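Local atomic coordinates of esterase YbfF (Escherichia coli, PDB entry 3BF7), a protein that probably hydrolyses ester substrates, combining an alpha/beta hydrolase core with a helical cap. Residues L3-Q8 against N44-D49; L199-G204 against H227-A232. The protein carries 1 engineered substitution. All blocks are in the same frame, centred on the assembly; numbering follows the deposited sequence.

Interaction 1 of 2, residues L3-Q8 against N44-D49; sequences LNIRAQ and NIIQVD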
loop_
_atom_site.group_PDB
_atom_site.type_symbol
_atom_site.label_atom_id
_atom_site.label_comp_id
_atom_site.label_asym_id
_atom_site.label_seq_id
_atom_site.Cartn_x
_atom_site.Cartn_y
_atom_site.Cartn_z
ATOM N N LEU A 3 -11.640 -8.343 -4.125
ATOM C CA LEU A 3 -11.489 -7.428 -3.003
ATOM C C LEU A 3 -12.581 -6.375 -2.967
ATOM O O LEU A 3 -13.265 -6.136 -3.963
ATOM C CB LEU A 3 -10.142 -6.712 -3.103
ATOM C CG LEU A 3 -8.891 -7.587 -3.133
ATOM C CD1 LEU A 3 -7.668 -6.715 -3.373
ATOM C CD2 LEU A 3 -8.772 -8.347 -1.820
ATOM N N ASN A 4 -12.746 -5.759 -1.803
ATOM C CA ASN A 4 -13.694 -4.672 -1.658
ATOM C C ASN A 4 -13.008 -3.497 -2.349
ATOM O O ASN A 4 -11.807 -3.269 -2.158
ATOM C CB ASN A 4 -13.919 -4.338 -0.183
ATOM C CG ASN A 4 -14.773 -3.099 0.006
ATOM O OD1 ASN A 4 -14.423 -2.195 0.768
ATOM N ND2 ASN A 4 -15.900 -3.052 -0.686
ATOM N N ILE A 5 -13.757 -2.767 -3.167
ATOM C CA ILE A 5 -13.187 -1.631 -3.870
ATOM C C ILE A 5 -14.138 -0.455 -3.941
ATOM O O ILE A 5 -15.344 -0.592 -3.728
ATOM C CB ILE A 5 -12.788 -1.984 -5.333
ATOM C CG1 ILE A 5 -14.037 -2.113 -6.214
ATOM C CG2 ILE A 5 -11.977 -3.264 -5.363
ATOM C CD1 ILE A 5 -14.964 -3.241 -5.832
ATOM N N ARG A 6 -13.561 0.703 -4.233
ATOM C CA ARG A 6 -14.295 1.943 -4.416
ATOM C C ARG A 6 -13.797 2.402 -5.781
ATOM O O ARG A 6 -12.610 2.696 -5.941
ATOM C CB ARG A 6 -13.905 2.965 -3.348
ATOM C CG ARG A 6 -14.685 4.265 -3.416
ATOM C CD ARG A 6 -16.140 4.052 -3.033
ATOM N NE ARG A 6 -16.270 3.493 -1.691
ATOM C CZ ARG A 6 -15.794 4.067 -0.591
ATOM N NH1 ARG A 6 -15.150 5.225 -0.667
ATOM N NH2 ARG A 6 -15.958 3.484 0.589
ATOM N N ALA A 7 -14.692 2.434 -6.763
ATOM C CA ALA A 7 -14.328 2.836 -8.115
ATOM C C ALA A 7 -14.941 4.179 -8.488
ATOM O O ALA A 7 -16.062 4.496 -8.089
ATOM C CB ALA A 7 -14.771 1.769 -9.109
ATOM N N GLN A 8 -14.197 4.967 -9.254
ATOM C CA GLN A 8 -14.676 6.268 -9.690
ATOM C C GLN A 8 -14.229 6.511 -11.126
ATOM O O GLN A 8 -13.063 6.306 -11.474
ATOM C CB GLN A 8 -14.141 7.363 -8.765
ATOM C CG GLN A 8 -14.854 8.697 -8.898
ATOM C CD GLN A 8 -14.516 9.643 -7.763
ATOM O OE1 GLN A 8 -13.358 10.002 -7.560
ATOM N NE2 GLN A 8 -15.533 10.049 -7.010
ATOM N N ASN A 44 -9.651 6.455 -14.678
ATOM C CA ASN A 44 -10.666 5.759 -13.907
ATOM C C ASN A 44 -9.817 5.291 -12.729
ATOM O O ASN A 44 -8.659 4.902 -12.915
ATOM C CB ASN A 44 -11.224 4.544 -14.651
ATOM C CG ASN A 44 -12.201 4.925 -15.740
ATOM O OD1 ASN A 44 -12.758 6.024 -15.734
ATOM N ND2 ASN A 44 -12.432 4.011 -16.673
ATOM N N ILE A 45 -10.374 5.345 -11.526
ATOM C CA ILE A 45 -9.640 4.948 -10.332
ATOM C C ILE A 45 -10.308 3.793 -9.606
ATOM O O ILE A 45 -11.536 3.710 -9.544
ATOM C CB ILE A 45 -9.534 6.122 -9.331
ATOM C CG1 ILE A 45 -8.851 7.323 -9.991
ATOM C CG2 ILE A 45 -8.785 5.679 -8.081
ATOM C CD1 ILE A 45 -7.438 7.064 -10.444
ATOM N N ILE A 46 -9.486 2.900 -9.063
ATOM C CA ILE A 46 -9.973 1.772 -8.283
ATOM C C ILE A 46 -9.147 1.727 -7.000
ATOM O O ILE A 46 -7.935 1.492 -7.039
ATOM C CB ILE A 46 -9.810 0.416 -9.015
ATOM C CG1 ILE A 46 -10.590 0.418 -10.334
ATOM C CG2 ILE A 46 -10.304 -0.716 -8.116
ATOM C CD1 ILE A 46 -9.869 1.095 -11.478
ATOM N N GLN A 47 -9.794 1.987 -5.872
ATOM C CA GLN A 47 -9.130 1.944 -4.574
ATOM C C GLN A 47 -9.547 0.632 -3.924
ATOM O O GLN A 47 -10.736 0.383 -3.744
ATOM C CB GLN A 47 -9.572 3.128 -3.712
ATOM C CG GLN A 47 -9.057 4.473 -4.212
ATOM C CD GLN A 47 -9.761 5.654 -3.575
ATOM O OE1 GLN A 47 -10.516 6.369 -4.235
ATOM N NE2 GLN A 47 -9.521 5.865 -2.287
ATOM N N VAL A 48 -8.582 -0.208 -3.571
ATOM C CA VAL A 48 -8.907 -1.496 -2.974
ATOM C C VAL A 48 -8.558 -1.625 -1.504
ATOM O O VAL A 48 -7.682 -0.926 -0.985
ATOM C CB VAL A 48 -8.163 -2.664 -3.692
ATOM C CG1 VAL A 48 -8.296 -2.529 -5.192
ATOM C CG2 VAL A 48 -6.687 -2.694 -3.282
ATOM N N ASP A 49 -9.277 -2.520 -0.835
ATOM C CA ASP A 49 -8.964 -2.870 0.541
ATOM C C ASP A 49 -8.209 -4.187 0.345
ATOM O O ASP A 49 -8.717 -5.114 -0.293
ATOM C CB ASP A 49 -10.215 -3.166 1.378
ATOM C CG ASP A 49 -10.773 -1.940 2.081
ATOM O OD1 ASP A 49 -9.998 -1.016 2.420
ATOM O OD2 ASP A 49 -12.003 -1.922 2.319
HETATM O O HOH W 1 -12.429 5.516 -6.119
#
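Strand 5-8 is an antiparallel edge strand of the alpha/beta hydrolase sheet. Its N-to-C direction and that of strand 45-48 are 167° apart. Hydrogen-bonded pairs Arg-6/Gln-47 and Gln-8/Ile-45 alternate with non-hydrogen-bonded pairs Ile-5/Val-48 and Ala-7/Ile-46. The bond from Gln-47 N to Arg-6 O is almost straight (2.9 Å, 178°). Asp-49 N continues the ladder to Asn-4 O at 3.0 Å.

The tight part lies at Leu-3, Ile-5, Ile-46 and Val-48, beside helix 64-78. With chi1 at 74°, Ile-5 turns CG2 to strand 45-48. The Ile-5 and Val-48 side chains cross obliquely, CG2 3.8 Å from CG1. Ile-5 and Ile-46 run side by side, CB 3.9 Å from CG2. Buried Leu-3 brings CD1 to 4.1 Å from Val-48 CB and lies against Asp-49 O. An alanine at Leu-3 would remove CG and both methyls, and would probably loosen the packing on Val-48 and around the Asp-49 carbonyl.

The loose side runs along strand 5-8, where Arg-6, Ala-7 and Gln-8 are exposed. Opposite Gln-8, Ile-45 is buried against Ala-36 and Leu-39 of helix 33-39. Gln-47 NE2 bonds Leu-29 O, while a water donates to both Gln-47 OE1 and Arg-6 O, at 2.8 Å each.

Interaction 2 of 2, residues L199-G204 against H227-A232; sequences LFIPGG and HVIAGA
Three backbone hydrogen bonds tie the two segments together. They prolong the parallel pairing of strands 198-201 and 224-226 into the loops at the C-terminal ends of the alpha/beta hydrolase sheet, where the catalytic loops of this fold lie. His-227 N donates to Phe-200 O at 2.9 Å, close to the line of the C=O bond. Phe-200 also pairs through its backbone with Arg-225. Further on, Ile-229 N reaches Pro-202 O at 2.9 Å with an almost straight N-H (174°). The third bond runs the other way, from Gly-204 N to Ile-229 O at 2.8 Å. Here the donor stands 42° above the carbonyl plane. The same oxygen takes a weak bond from Ala-232 N, across a type II turn from Ile-229 to Ala-232.

Carbon contacts fill in between these bonds. Pro-202 has no N-H, and its CD rests against His-227 O at 3.4 Å.

Apolar side chains meet in two places. In one, Ile-201 and Ile-229 lie side by side, with CG2 of the first 3.6 Å from CG1 of the second, and helix 241-253 packs on both. In the other, Val-228 straddles two residues. Its CG1, anti to the backbone N, touches Gly-204 CA at 3.6 Å, while CG2 meets Pro-202 CG at 4.1 Å.

The glycines are a matter of space. A CB on Gly-203 would come within 2.6 Å of Ala-232 O, a clash; one on Gly-204 would press on Ile-229 O.

Gly-203 N hydrogen-bonds Asp-113 OD2, and Asp-113 is probably the acid of a Ser-His-Asp triad. Bonds at Pro-202 O and Gly-204 N flank Gly-203. They are consistent with a fixed N-H facing that carboxylate, which would be expected to stabilise its charged form.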
loop_
_atom_site.group_PDB
_atom_site.type_symbol
_atom_site.label_atom_id
_atom_site.label_comp_id
_atom_site.label_asym_id
_atom_site.label_seq_id
_atom_site.Cartn_x
_atom_site.Cartn_y
_atom_site.Cartn_z
ATOM N N LEU A 199 8.510 3.156 -11.175
ATOM C CA LEU A 199 8.821 4.288 -10.312
ATOM C C LEU A 199 8.779 3.933 -8.835
ATOM O O LEU A 199 7.801 3.360 -8.352
ATOM C CB LEU A 199 7.844 5.444 -10.567
ATOM C CG LEU A 199 8.037 6.689 -9.690
ATOM C CD1 LEU A 199 9.366 7.353 -10.024
ATOM C CD2 LEU A 199 6.883 7.663 -9.907
ATOM N N PHE A 200 9.856 4.267 -8.133
ATOM C CA PHE A 200 9.950 4.059 -6.696
ATOM C C PHE A 200 10.015 5.447 -6.076
ATOM O O PHE A 200 10.784 6.298 -6.530
ATOM C CB PHE A 200 11.197 3.257 -6.335
ATOM C CG PHE A 200 11.100 1.816 -6.719
ATOM C CD1 PHE A 200 11.211 1.432 -8.051
ATOM C CD2 PHE A 200 10.803 0.850 -5.762
ATOM C CE1 PHE A 200 11.021 0.104 -8.428
ATOM C CE2 PHE A 200 10.610 -0.480 -6.130
ATOM C CZ PHE A 200 10.719 -0.852 -7.465
ATOM N N ILE A 201 9.196 5.678 -5.057
ATOM C CA ILE A 201 9.153 6.972 -4.384
ATOM C C ILE A 201 9.460 6.805 -2.901
ATOM O O ILE A 201 8.558 6.587 -2.084
ATOM C CB ILE A 201 7.764 7.641 -4.541
ATOM C CG1 ILE A 201 7.406 7.762 -6.024
ATOM C CG2 ILE A 201 7.774 9.026 -3.896
ATOM C CD1 ILE A 201 6.014 8.310 -6.284
ATOM N N PRO A 202 10.746 6.891 -2.534
ATOM C CA PRO A 202 11.144 6.750 -1.133
ATOM C C PRO A 202 11.003 8.051 -0.350
ATOM O O PRO A 202 11.056 9.149 -0.917
ATOM C CB PRO A 202 12.620 6.347 -1.220
ATOM C CG PRO A 202 12.812 5.902 -2.645
ATOM C CD PRO A 202 11.922 6.822 -3.415
ATOM N N GLY A 203 10.810 7.918 0.956
ATOM C CA GLY A 203 10.760 9.085 1.809
ATOM C C GLY A 203 12.203 9.328 2.220
ATOM O O GLY A 203 12.906 8.391 2.604
ATOM N N GLY A 204 12.654 10.578 2.133
ATOM C CA GLY A 204 14.022 10.910 2.495
ATOM C C GLY A 204 14.377 10.607 3.938
ATOM O O GLY A 204 15.550 10.396 4.260
ATOM N N HIS A 227 12.693 8.417 -7.006
ATOM C CA HIS A 227 12.460 9.835 -6.796
ATOM C C HIS A 227 12.262 10.019 -5.298
ATOM O O HIS A 227 11.160 9.835 -4.780
ATOM C CB HIS A 227 11.210 10.288 -7.544
ATOM C CG HIS A 227 11.012 11.770 -7.534
ATOM N ND1 HIS A 227 11.005 12.514 -6.373
ATOM C CD2 HIS A 227 10.838 12.651 -8.547
ATOM C CE1 HIS A 227 10.838 13.787 -6.672
ATOM N NE2 HIS A 227 10.734 13.899 -7.983
ATOM N N VAL A 228 13.341 10.363 -4.607
ATOM C CA VAL A 228 13.292 10.551 -3.168
ATOM C C VAL A 228 12.652 11.878 -2.787
ATOM O O VAL A 228 13.006 12.930 -3.323
ATOM C CB VAL A 228 14.706 10.481 -2.561
ATOM C CG1 VAL A 228 14.639 10.699 -1.059
ATOM C CG2 VAL A 228 15.335 9.132 -2.873
ATOM N N ILE A 229 11.701 11.819 -1.861
ATOM C CA ILE A 229 11.018 13.015 -1.393
ATOM C C ILE A 229 11.687 13.460 -0.096
ATOM O O ILE A 229 11.547 12.820 0.949
ATOM C CB ILE A 229 9.518 12.737 -1.139
ATOM C CG1 ILE A 229 8.870 12.148 -2.398
ATOM C CG2 ILE A 229 8.814 14.022 -0.725
ATOM C CD1 ILE A 229 8.975 13.026 -3.635
ATOM N N ALA A 230 12.429 14.559 -0.171
ATOM C CA ALA A 230 13.140 15.082 0.989
ATOM C C ALA A 230 12.210 15.445 2.144
ATOM O O ALA A 230 11.104 15.937 1.936
ATOM C CB ALA A 230 13.964 16.303 0.585
ATOM N N GLY A 231 12.674 15.187 3.361
ATOM C CA GLY A 231 11.898 15.510 4.545
ATOM C C GLY A 231 10.605 14.742 4.731
ATOM O O GLY A 231 9.681 15.229 5.386
ATOM N N ALA A 232 10.529 13.540 4.170
ATOM C CA ALA A 232 9.322 12.737 4.304
ATOM C C ALA A 232 9.594 11.372 4.920
ATOM O O ALA A 232 10.612 10.740 4.636
ATOM C CB ALA A 232 8.653 12.568 2.944
#

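In the fold
Both contacts reach the same mixed sheet, toward its two ends. Interaction 1 joins the outermost strand 5-8 to strand 45-48. Interaction 2 joins the end of strand 198-201 and the loop after it to the loop following the other outermost strand, 224-226. Strands 19-22, 83-88 and 106-112 lie between them. The centres are 25 Å apart, on either side of the middle of the chain, and the nearest atoms are about 14 Å apart. Interaction 1 is complete in the chain before the first residue of interaction 2. Interaction 1 adds an antiparallel edge strand, whereas interaction 2 lies largely in loops next to the probable triad acid, Asp-113, which follows strand 106-112.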